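Local coordinates for protein Non-sulfated chondroitin lyase E66 (PDB 3VSN) that cleaves chondroitin as a polysaccharide lyase of the viral envelope and is essential for oral infection of the insect host, at residues A[381-391]-A[527-535]; A[460-469]-A[539-547]. One frame throughout, in Å; residues are numbered along the deposited sequence. Where two conformers were deposited one is given.

Both interactions lie in the beta-rich part of this lyase, away from the catalytic residues. They share strand 533-540: interaction 1 uses its beginning and interaction 2 its end. In interaction 1 the segment 381-391 packs on the hairpin of strands 525-530 and 533-540. In interaction 2 the loop after strand 452-461 wraps the short helix 542-546. The centres of the two contacts are about 19 Å apart. They also touch directly: Ile-390 CD1 lies 4.0 Å from Ile-460 CD1. Ile-390 CG2 is 4.3 Å from Ile-540 CD1. Strands 390-391 and 533-540 belong to one antiparallel sheet and strand 452-461 to another, so these isoleucines join the two.

Interaction 1: residues A[381-391]-A[527-535]; sequences NTVSFESGIIL and RSPNSSVEL
The ring of Phe-385 packs against Pro-529 and Val-533. Pro-529 lies over a ring face in a CH-pi contact, with CG 4.0 Å from the centroid of the Phe-385 ring. Val-533 CG1 sits over that ring too, and Val-533 CG2 is 3.7 Å from Phe-385 CD2. In Val-533, CG1 is anti to the backbone N (chi1 177°), which turns both methyls to the phenyl group. Leu-535 CD2 adds a contact at Phe-385 CB. The partners of the ring come from a beta hairpin: strands 525-530 and 533-540 are antiparallel neighbours, joined through the type I turn from Asn-530 to Val-533. Strand 390-391 forms an outer edge of the same sheet, and strand 472-480 lies between it and strand 533-540. Across that strand, Leu-391 CD1 meets Leu-535 CD1 tip to tip at 4.0 Å. Asn-530 ND2 donates to Asn-381 O at 3.2 Å, in the carbonyl plane. Its amide stands nearly perpendicular to the Phe-385 ring, the planes 85° apart. Asn-530 OD1 accepts from Ser-532 N at 2.8 Å in an Asx turn. Asn-381 CB packs 3.8 Å from Ser-532 OG. A water accepts from Asn-381 ND2 and makes a weak bond with Ser-532 OG.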
loop_
_atom_site.group_PDB
_atom_site.type_symbol
_atom_site.label_atom_id
_atom_site.label_comp_id
_atom_site.label_asym_id
_atom_site.label_seq_id
_atom_site.Cartn_x
_atom_site.Cartn_y
_atom_site.Cartn_z
ATOM N N ASN A 381 -17.277 -7.573 8.426
ATOM C CA ASN A 381 -18.266 -8.404 7.734
ATOM C C ASN A 381 -18.050 -8.534 6.227
ATOM O O ASN A 381 -18.693 -9.359 5.573
ATOM C CB ASN A 381 -19.680 -7.872 8.000
ATOM C CG ASN A 381 -20.035 -7.866 9.473
ATOM O OD1 ASN A 381 -19.775 -8.833 10.190
ATOM N ND2 ASN A 381 -20.637 -6.775 9.932
ATOM N N THR A 382 -17.160 -7.712 5.674
ATOM C CA THR A 382 -16.931 -7.701 4.226
ATOM C C THR A 382 -15.493 -8.048 3.828
ATOM O O THR A 382 -15.223 -8.311 2.651
ATOM C CB THR A 382 -17.311 -6.340 3.595
ATOM O OG1 THR A 382 -16.433 -5.316 4.082
ATOM C CG2 THR A 382 -18.760 -5.961 3.913
ATOM N N VAL A 383 -14.582 -8.062 4.802
ATOM C CA VAL A 383 -13.143 -8.229 4.535
ATOM C C VAL A 383 -12.784 -9.627 3.993
ATOM O O VAL A 383 -11.699 -9.827 3.443
ATOM C CB VAL A 383 -12.284 -7.836 5.772
ATOM C CG1 VAL A 383 -12.331 -8.909 6.849
ATOM C CG2 VAL A 383 -10.841 -7.530 5.377
ATOM N N SER A 384 -13.706 -10.578 4.143
ATOM C CA SER A 384 -13.523 -11.943 3.654
ATOM C C SER A 384 -13.831 -12.078 2.165
ATOM O O SER A 384 -13.626 -13.141 1.581
ATOM C CB SER A 384 -14.422 -12.907 4.432
ATOM O OG SER A 384 -14.010 -13.009 5.780
ATOM N N PHE A 385 -14.331 -11.004 1.561
ATOM C CA PHE A 385 -14.888 -11.071 0.216
ATOM C C PHE A 385 -14.287 -10.020 -0.709
ATOM O O PHE A 385 -14.241 -8.834 -0.380
ATOM C CB PHE A 385 -16.414 -10.929 0.276
ATOM C CG PHE A 385 -17.060 -11.812 1.314
ATOM C CD1 PHE A 385 -17.306 -13.154 1.044
ATOM C CD2 PHE A 385 -17.391 -11.309 2.570
ATOM C CE1 PHE A 385 -17.881 -13.975 2.002
ATOM C CE2 PHE A 385 -17.975 -12.125 3.532
ATOM C CZ PHE A 385 -18.220 -13.457 3.245
ATOM N N GLU A 386 -13.823 -10.480 -1.867
ATOM C CA GLU A 386 -13.296 -9.612 -2.912
ATOM C C GLU A 386 -13.129 -10.444 -4.172
ATOM O O GLU A 386 -12.964 -11.666 -4.094
ATOM C CB GLU A 386 -11.950 -8.998 -2.492
ATOM C CG GLU A 386 -11.363 -7.999 -3.487
ATOM C CD GLU A 386 -12.328 -6.884 -3.835
ATOM O OE1 GLU A 386 -12.467 -5.948 -3.018
ATOM O OE2 GLU A 386 -12.951 -6.941 -4.918
ATOM N N SER A 387 -13.194 -9.785 -5.327
ATOM C CA SER A 387 -12.922 -10.437 -6.602
ATOM C C SER A 387 -11.619 -11.219 -6.491
ATOM O O SER A 387 -10.597 -10.678 -6.047
ATOM C CB SER A 387 -12.815 -9.401 -7.722
ATOM O OG SER A 387 -14.031 -8.698 -7.888
ATOM N N GLY A 388 -11.664 -12.492 -6.872
ATOM C CA GLY A 388 -10.479 -13.346 -6.844
ATOM C C GLY A 388 -10.384 -14.292 -5.658
ATOM O O GLY A 388 -9.691 -15.298 -5.735
ATOM N N ILE A 389 -11.056 -13.969 -4.553
ATOM C CA ILE A 389 -10.980 -14.805 -3.345
ATOM C C ILE A 389 -11.666 -16.163 -3.546
ATOM O O ILE A 389 -12.799 -16.239 -4.031
ATOM C CB ILE A 389 -11.528 -14.080 -2.085
ATOM C CG1 ILE A 389 -10.633 -12.874 -1.737
ATOM C CG2 ILE A 389 -11.621 -15.043 -0.901
ATOM C CD1 ILE A 389 -11.024 -12.112 -0.481
ATOM N N ILE A 390 -10.949 -17.232 -3.206
ATOM C CA ILE A 390 -11.509 -18.580 -3.237
ATOM C C ILE A 390 -12.060 -18.883 -1.844
ATOM O O ILE A 390 -11.321 -18.835 -0.854
ATOM C CB ILE A 390 -10.464 -19.648 -3.639
ATOM C CG1 ILE A 390 -9.847 -19.328 -5.010
ATOM C CG2 ILE A 390 -11.100 -21.039 -3.660
ATOM C CD1 ILE A 390 -8.607 -20.136 -5.337
ATOM N N LEU A 391 -13.357 -19.176 -1.776
ATOM C CA LEU A 391 -14.034 -19.481 -0.514
ATOM C C LEU A 391 -14.158 -20.985 -0.322
ATOM O O LEU A 391 -14.444 -21.715 -1.276
ATOM C CB LEU A 391 -15.428 -18.850 -0.471
ATOM C CG LEU A 391 -15.566 -17.331 -0.615
ATOM C CD1 LEU A 391 -17.034 -16.946 -0.588
ATOM C CD2 LEU A 391 -14.791 -16.595 0.471
ATOM N N ARG A 527 -25.129 -15.163 -4.991
ATOM C CA ARG A 527 -25.371 -15.651 -3.634
ATOM C C ARG A 527 -24.998 -14.592 -2.599
ATOM O O ARG A 527 -24.069 -13.814 -2.819
ATOM C CB ARG A 527 -24.561 -16.928 -3.387
ATOM C CG ARG A 527 -24.822 -17.614 -2.054
ATOM C CD ARG A 527 -23.983 -18.877 -1.923
ATOM N NE ARG A 527 -22.553 -18.574 -1.932
ATOM C CZ ARG A 527 -21.832 -18.286 -0.852
ATOM N NH1 ARG A 527 -22.393 -18.264 0.353
ATOM N NH2 ARG A 527 -20.541 -18.014 -0.978
ATOM N N SER A 528 -25.732 -14.573 -1.483
ATOM C CA SER A 528 -25.402 -13.727 -0.329
ATOM C C SER A 528 -24.832 -14.567 0.820
ATOM O O SER A 528 -25.559 -15.363 1.422
ATOM C CB SER A 528 -26.636 -12.955 0.149
ATOM O OG SER A 528 -27.093 -12.060 -0.848
ATOM N N PRO A 529 -23.529 -14.398 1.131
ATOM C CA PRO A 529 -22.885 -15.186 2.192
ATOM C C PRO A 529 -23.259 -14.745 3.611
ATOM O O PRO A 529 -23.133 -15.530 4.551
ATOM C CB PRO A 529 -21.394 -14.946 1.948
ATOM C CG PRO A 529 -21.339 -13.602 1.298
ATOM C CD PRO A 529 -22.571 -13.506 0.448
ATOM N N ASN A 530 -23.677 -13.490 3.750
ATOM C CA ASN A 530 -24.179 -12.941 5.007
ATOM C C ASN A 530 -25.066 -11.737 4.691
ATOM O O ASN A 530 -25.287 -11.418 3.517
ATOM C CB ASN A 530 -23.030 -12.583 5.976
ATOM C CG ASN A 530 -22.074 -11.539 5.412
ATOM O OD1 ASN A 530 -22.490 -10.568 4.781
ATOM N ND2 ASN A 530 -20.782 -11.727 5.663
ATOM N N SER A 531 -25.561 -11.062 5.725
ATOM C CA SER A 531 -26.505 -9.961 5.534
ATOM C C SER A 531 -25.861 -8.660 5.026
ATOM O O SER A 531 -26.567 -7.689 4.753
ATOM C CB SER A 531 -27.276 -9.698 6.830
ATOM O OG SER A 531 -26.386 -9.339 7.870
ATOM N N SER A 532 -24.535 -8.648 4.891
ATOM C CA SER A 532 -23.803 -7.441 4.495
ATOM C C SER A 532 -23.218 -7.519 3.083
ATOM O O SER A 532 -22.694 -6.525 2.573
ATOM C CB SER A 532 -22.662 -7.168 5.485
ATOM O OG SER A 532 -23.139 -7.029 6.811
ATOM N N VAL A 533 -23.298 -8.696 2.463
ATOM C CA VAL A 533 -22.568 -8.968 1.222
ATOM C C VAL A 533 -23.422 -9.694 0.174
ATOM O O VAL A 533 -24.205 -10.586 0.512
ATOM C CB VAL A 533 -21.292 -9.798 1.515
ATOM C CG1 VAL A 533 -20.555 -10.161 0.231
ATOM C CG2 VAL A 533 -20.359 -9.040 2.450
ATOM N N GLU A 534 -23.269 -9.294 -1.090
ATOM C CA GLU A 534 -23.791 -10.053 -2.231
ATOM C C GLU A 534 -22.634 -10.386 -3.184
ATOM O O GLU A 534 -21.728 -9.565 -3.384
ATOM C CB GLU A 534 -24.894 -9.277 -2.964
ATOM C CG GLU A 534 -25.730 -10.123 -3.921
ATOM C CD GLU A 534 -26.708 -9.312 -4.766
ATOM O OE1 GLU A 534 -26.506 -8.084 -4.935
ATOM O OE2 GLU A 534 -27.683 -9.914 -5.283
ATOM N N LEU A 535 -22.670 -11.585 -3.763
ATOM C CA LEU A 535 -21.591 -12.063 -4.629
ATOM C C LEU A 535 -22.073 -12.532 -5.989
ATOM O O LEU A 535 -23.188 -13.037 -6.127
ATOM C CB LEU A 535 -20.858 -13.244 -3.978
ATOM C CG LEU A 535 -20.294 -13.159 -2.560
ATOM C CD1 LEU A 535 -19.852 -14.545 -2.111
ATOM C CD2 LEU A 535 -19.134 -12.173 -2.482
HETATM O O HOH W 1 -21.340 -4.622 8.264
#

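Interaction 2: residues A[460-469]-A[539-547]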
loop_
_atom_site.group_PDB
_atom_site.type_symbol
_atom_site.label_atom_id
_atom_site.label_comp_id
_atom_site.label_asym_id
_atom_site.label_seq_id
_atom_site.Cartn_x
_atom_site.Cartn_y
_atom_site.Cartn_z
ATOM N N ILE A 460 -6.741 -25.708 -8.581
ATOM C CA ILE A 460 -7.177 -25.326 -7.241
ATOM C C ILE A 460 -7.374 -26.608 -6.434
ATOM O O ILE A 460 -8.105 -27.513 -6.857
ATOM C CB ILE A 460 -8.508 -24.542 -7.252
ATOM C CG1 ILE A 460 -8.377 -23.230 -8.042
ATOM C CG2 ILE A 460 -8.987 -24.265 -5.832
ATOM C CD1 ILE A 460 -9.712 -22.581 -8.348
ATOM N N GLY A 461 -6.715 -26.679 -5.284
ATOM C CA GLY A 461 -6.833 -27.843 -4.417
ATOM C C GLY A 461 -6.877 -27.491 -2.948
ATOM O O GLY A 461 -6.412 -26.426 -2.547
ATOM N N VAL A 462 -7.466 -28.383 -2.154
ATOM C CA VAL A 462 -7.381 -28.316 -0.692
ATOM C C VAL A 462 -7.112 -29.724 -0.177
ATOM O O VAL A 462 -7.180 -30.687 -0.945
ATOM C CB VAL A 462 -8.663 -27.758 -0.019
ATOM C CG1 VAL A 462 -8.877 -26.284 -0.356
ATOM C CG2 VAL A 462 -9.890 -28.593 -0.371
ATOM N N GLU A 463 -6.808 -29.842 1.115
ATOM C CA GLU A 463 -6.653 -31.151 1.754
ATOM C C GLU A 463 -7.834 -32.050 1.364
ATOM O O GLU A 463 -8.984 -31.640 1.497
ATOM C CB GLU A 463 -6.575 -30.994 3.279
ATOM C CG GLU A 463 -6.279 -32.276 4.052
ATOM C CD GLU A 463 -4.866 -32.793 3.835
ATOM O OE1 GLU A 463 -3.939 -31.979 3.631
ATOM O OE2 GLU A 463 -4.677 -34.022 3.872
ATOM N N PRO A 464 -7.554 -33.264 0.852
ATOM C CA PRO A 464 -8.658 -34.167 0.515
ATOM C C PRO A 464 -9.590 -34.420 1.702
ATOM O O PRO A 464 -9.126 -34.503 2.842
ATOM C CB PRO A 464 -7.939 -35.458 0.114
ATOM C CG PRO A 464 -6.629 -34.985 -0.431
ATOM C CD PRO A 464 -6.249 -33.813 0.432
ATOM N N ASN A 465 -10.893 -34.505 1.420
ATOM C CA ASN A 465 -11.923 -34.881 2.408
ATOM C C ASN A 465 -12.121 -33.898 3.562
ATOM O O ASN A 465 -12.602 -34.279 4.634
ATOM C CB ASN A 465 -11.674 -36.304 2.933
ATOM C CG ASN A 465 -11.589 -37.322 1.816
ATOM O OD1 ASN A 465 -12.446 -37.354 0.929
ATOM N ND2 ASN A 465 -10.544 -38.142 1.836
ATOM N N SER A 466 -11.794 -32.630 3.321
ATOM C CA SER A 466 -11.740 -31.617 4.375
ATOM C C SER A 466 -12.897 -30.616 4.368
ATOM O O SER A 466 -13.020 -29.809 5.293
ATOM C CB SER A 466 -10.427 -30.843 4.267
ATOM O OG SER A 466 -10.374 -30.141 3.033
ATOM N N LEU A 467 -13.734 -30.653 3.335
ATOM C CA LEU A 467 -14.740 -29.599 3.157
ATOM C C LEU A 467 -16.156 -29.945 3.624
ATOM O O LEU A 467 -17.074 -29.145 3.437
ATOM C CB LEU A 467 -14.764 -29.104 1.704
ATOM C CG LEU A 467 -13.479 -28.452 1.184
ATOM C CD1 LEU A 467 -13.635 -28.084 -0.283
ATOM C CD2 LEU A 467 -13.088 -27.237 2.016
ATOM N N ASN A 468 -16.333 -31.117 4.238
ATOM C CA ASN A 468 -17.651 -31.535 4.738
ATOM C C ASN A 468 -18.729 -31.409 3.649
ATOM O O ASN A 468 -19.784 -30.802 3.859
ATOM C CB ASN A 468 -18.024 -30.730 5.997
ATOM C CG ASN A 468 -19.258 -31.271 6.705
ATOM O OD1 ASN A 468 -19.557 -32.461 6.642
ATOM N ND2 ASN A 468 -19.981 -30.388 7.382
ATOM N N ASN A 469 -18.423 -31.967 2.477
ATOM C CA ASN A 469 -19.315 -31.975 1.307
ATOM C C ASN A 469 -19.858 -30.601 0.898
ATOM O O ASN A 469 -20.982 -30.484 0.412
ATOM C CB ASN A 469 -20.455 -32.990 1.492
ATOM C CG ASN A 469 -19.947 -34.379 1.835
ATOM O OD1 ASN A 469 -20.297 -34.936 2.878
ATOM N ND2 ASN A 469 -19.104 -34.939 0.971
ATOM N N ILE A 539 -18.884 -21.448 -8.771
ATOM C CA ILE A 539 -18.865 -22.561 -7.828
ATOM C C ILE A 539 -18.006 -23.702 -8.379
ATOM O O ILE A 539 -18.134 -24.086 -9.543
ATOM C CB ILE A 539 -20.295 -23.049 -7.485
ATOM C CG1 ILE A 539 -21.099 -21.918 -6.817
ATOM C CG2 ILE A 539 -20.245 -24.269 -6.568
ATOM C CD1 ILE A 539 -22.603 -22.126 -6.793
ATOM N N ILE A 540 -17.121 -24.221 -7.534
ATOM C CA ILE A 540 -16.221 -25.310 -7.908
ATOM C C ILE A 540 -16.467 -26.523 -7.005
ATOM O O ILE A 540 -16.595 -26.383 -5.786
ATOM C CB ILE A 540 -14.737 -24.865 -7.869
ATOM C CG1 ILE A 540 -14.403 -24.185 -6.525
ATOM C CG2 ILE A 540 -14.441 -23.925 -9.035
ATOM C CD1 ILE A 540 -12.929 -23.897 -6.301
ATOM N N SER A 541 -16.543 -27.711 -7.600
ATOM C CA SER A 541 -16.909 -28.912 -6.839
ATOM C C SER A 541 -15.848 -29.289 -5.803
ATOM O O SER A 541 -14.650 -29.181 -6.069
ATOM C CB SER A 541 -17.176 -30.092 -7.774
ATOM O OG SER A 541 -15.974 -30.561 -8.358
ATOM N N PHE A 542 -16.291 -29.729 -4.625
ATOM C CA PHE A 542 -15.350 -30.214 -3.617
ATOM C C PHE A 542 -14.544 -31.408 -4.137
ATOM O O PHE A 542 -13.379 -31.559 -3.780
ATOM C CB PHE A 542 -16.016 -30.502 -2.255
ATOM C CG PHE A 542 -17.070 -31.582 -2.285
ATOM C CD1 PHE A 542 -16.722 -32.929 -2.168
ATOM C CD2 PHE A 542 -18.420 -31.250 -2.379
ATOM C CE1 PHE A 542 -17.699 -33.923 -2.179
ATOM C CE2 PHE A 542 -19.399 -32.239 -2.393
ATOM C CZ PHE A 542 -19.038 -33.576 -2.292
ATOM N N GLN A 543 -15.151 -32.221 -5.006
ATOM C CA GLN A 543 -14.449 -33.366 -5.611
ATOM C C GLN A 543 -13.207 -32.947 -6.399
ATOM O O GLN A 543 -12.147 -33.566 -6.269
ATOM C CB GLN A 543 -15.376 -34.195 -6.514
ATOM C CG GLN A 543 -16.482 -34.947 -5.785
ATOM C CD GLN A 543 -17.761 -34.140 -5.662
ATOM O OE1 GLN A 543 -17.746 -32.909 -5.719
ATOM N NE2 GLN A 543 -18.881 -34.837 -5.488
ATOM N N THR A 544 -13.343 -31.905 -7.221
ATOM C CA THR A 544 -12.210 -31.428 -8.032
ATOM C C THR A 544 -11.183 -30.684 -7.177
ATOM O O THR A 544 -9.989 -30.711 -7.475
ATOM C CB THR A 544 -12.644 -30.552 -9.232
ATOM O OG1 THR A 544 -13.418 -29.439 -8.769
ATOM C CG2 THR A 544 -13.460 -31.373 -10.243
ATOM N N MET A 545 -11.646 -30.023 -6.119
ATOM C CA MET A 545 -10.737 -29.401 -5.157
ATOM C C MET A 545 -9.898 -30.456 -4.439
ATOM O O MET A 545 -8.715 -30.241 -4.180
ATOM C CB MET A 545 -11.496 -28.538 -4.147
ATOM C CG MET A 545 -12.151 -27.312 -4.772
ATOM S SD MET A 545 -13.263 -26.489 -3.624
ATOM C CE MET A 545 -12.107 -25.505 -2.675
ATOM N N TYR A 546 -10.500 -31.606 -4.143
ATOM C CA TYR A 546 -9.758 -32.686 -3.483
ATOM C C TYR A 546 -8.651 -33.258 -4.363
ATOM O O TYR A 546 -7.629 -33.711 -3.855
ATOM C CB TYR A 546 -10.687 -33.808 -3.002
ATOM C CG TYR A 546 -11.637 -33.408 -1.898
ATOM C CD1 TYR A 546 -11.435 -32.243 -1.149
ATOM C CD2 TYR A 546 -12.730 -34.213 -1.582
ATOM C CE1 TYR A 546 -12.311 -31.880 -0.139
ATOM C CE2 TYR A 546 -13.607 -33.858 -0.570
ATOM C CZ TYR A 546 -13.393 -32.696 0.145
ATOM O OH TYR A 546 -14.266 -32.350 1.149
ATOM N N THR A 547 -8.855 -33.221 -5.675
ATOM C CA THR A 547 -7.858 -33.720 -6.631
ATOM C C THR A 547 -6.941 -32.610 -7.174
ATOM O O THR A 547 -6.118 -32.846 -8.067
ATOM C CB THR A 547 -8.531 -34.473 -7.795
ATOM O OG1 THR A 547 -9.484 -33.611 -8.432
ATOM C CG2 THR A 547 -9.248 -35.720 -7.276
HETATM O O HOH W 2 -5.741 -31.428 -3.219
#
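Tyr-546 has CG anti to its own carbonyl carbon (chi1 -66°), and this lays its ring along the loop 463-467. Phe-542 takes the opposite turn (chi1 62°), with CG between the backbone N and the carbonyl carbon, and its ring reaches Asn-469. The tyrosine buries the most surface. Asn-465 N sits over the centre of its ring, 3.1 Å above the plane, while Phe-542 O lies over the opposite face. The ring is thus held between the loop and its own helix. Its hydroxyl accepts from Leu-467 N, with Tyr-546 OH and Leu-467 N 2.8 Å apart and the N-H...O angle 153°. The donor comes in near the ring plane. Val-462 CG2 also meets the ring at its edge.

Leu-467 runs past the tyrosine in the opposite direction. Its CD1 lies 3.7 Å from Met-545 SD and also touches Phe-542 CB. The methionine bends at its last torsion, and its CE packs against both Leu-467 CD1 and Val-462 CG1. At the outer end, Asn-469 CA is 3.9 Å from the centroid of the Phe-542 ring, in a CH-pi contact.

The backbones also meet. Val-462 N donates to Met-545 O at 3.0 Å. Gly-461 CA approaches Met-545 O at 3.1 Å in a CA-H...O contact. Further in, Ile-460 CG2 packs on Ile-540 CD1 at 4.0 Å.

Ser-466 OG donates to Glu-463 O at 2.6 Å, across the ends of the type II turn 463-466. The arrangement is a short helix with Ser-541 at its N-cap position, between strands 533-540 and 550-558, covered by the loop that joins strands 452-461 and 472-480 of two antiparallel sheets in the beta-sandwich region.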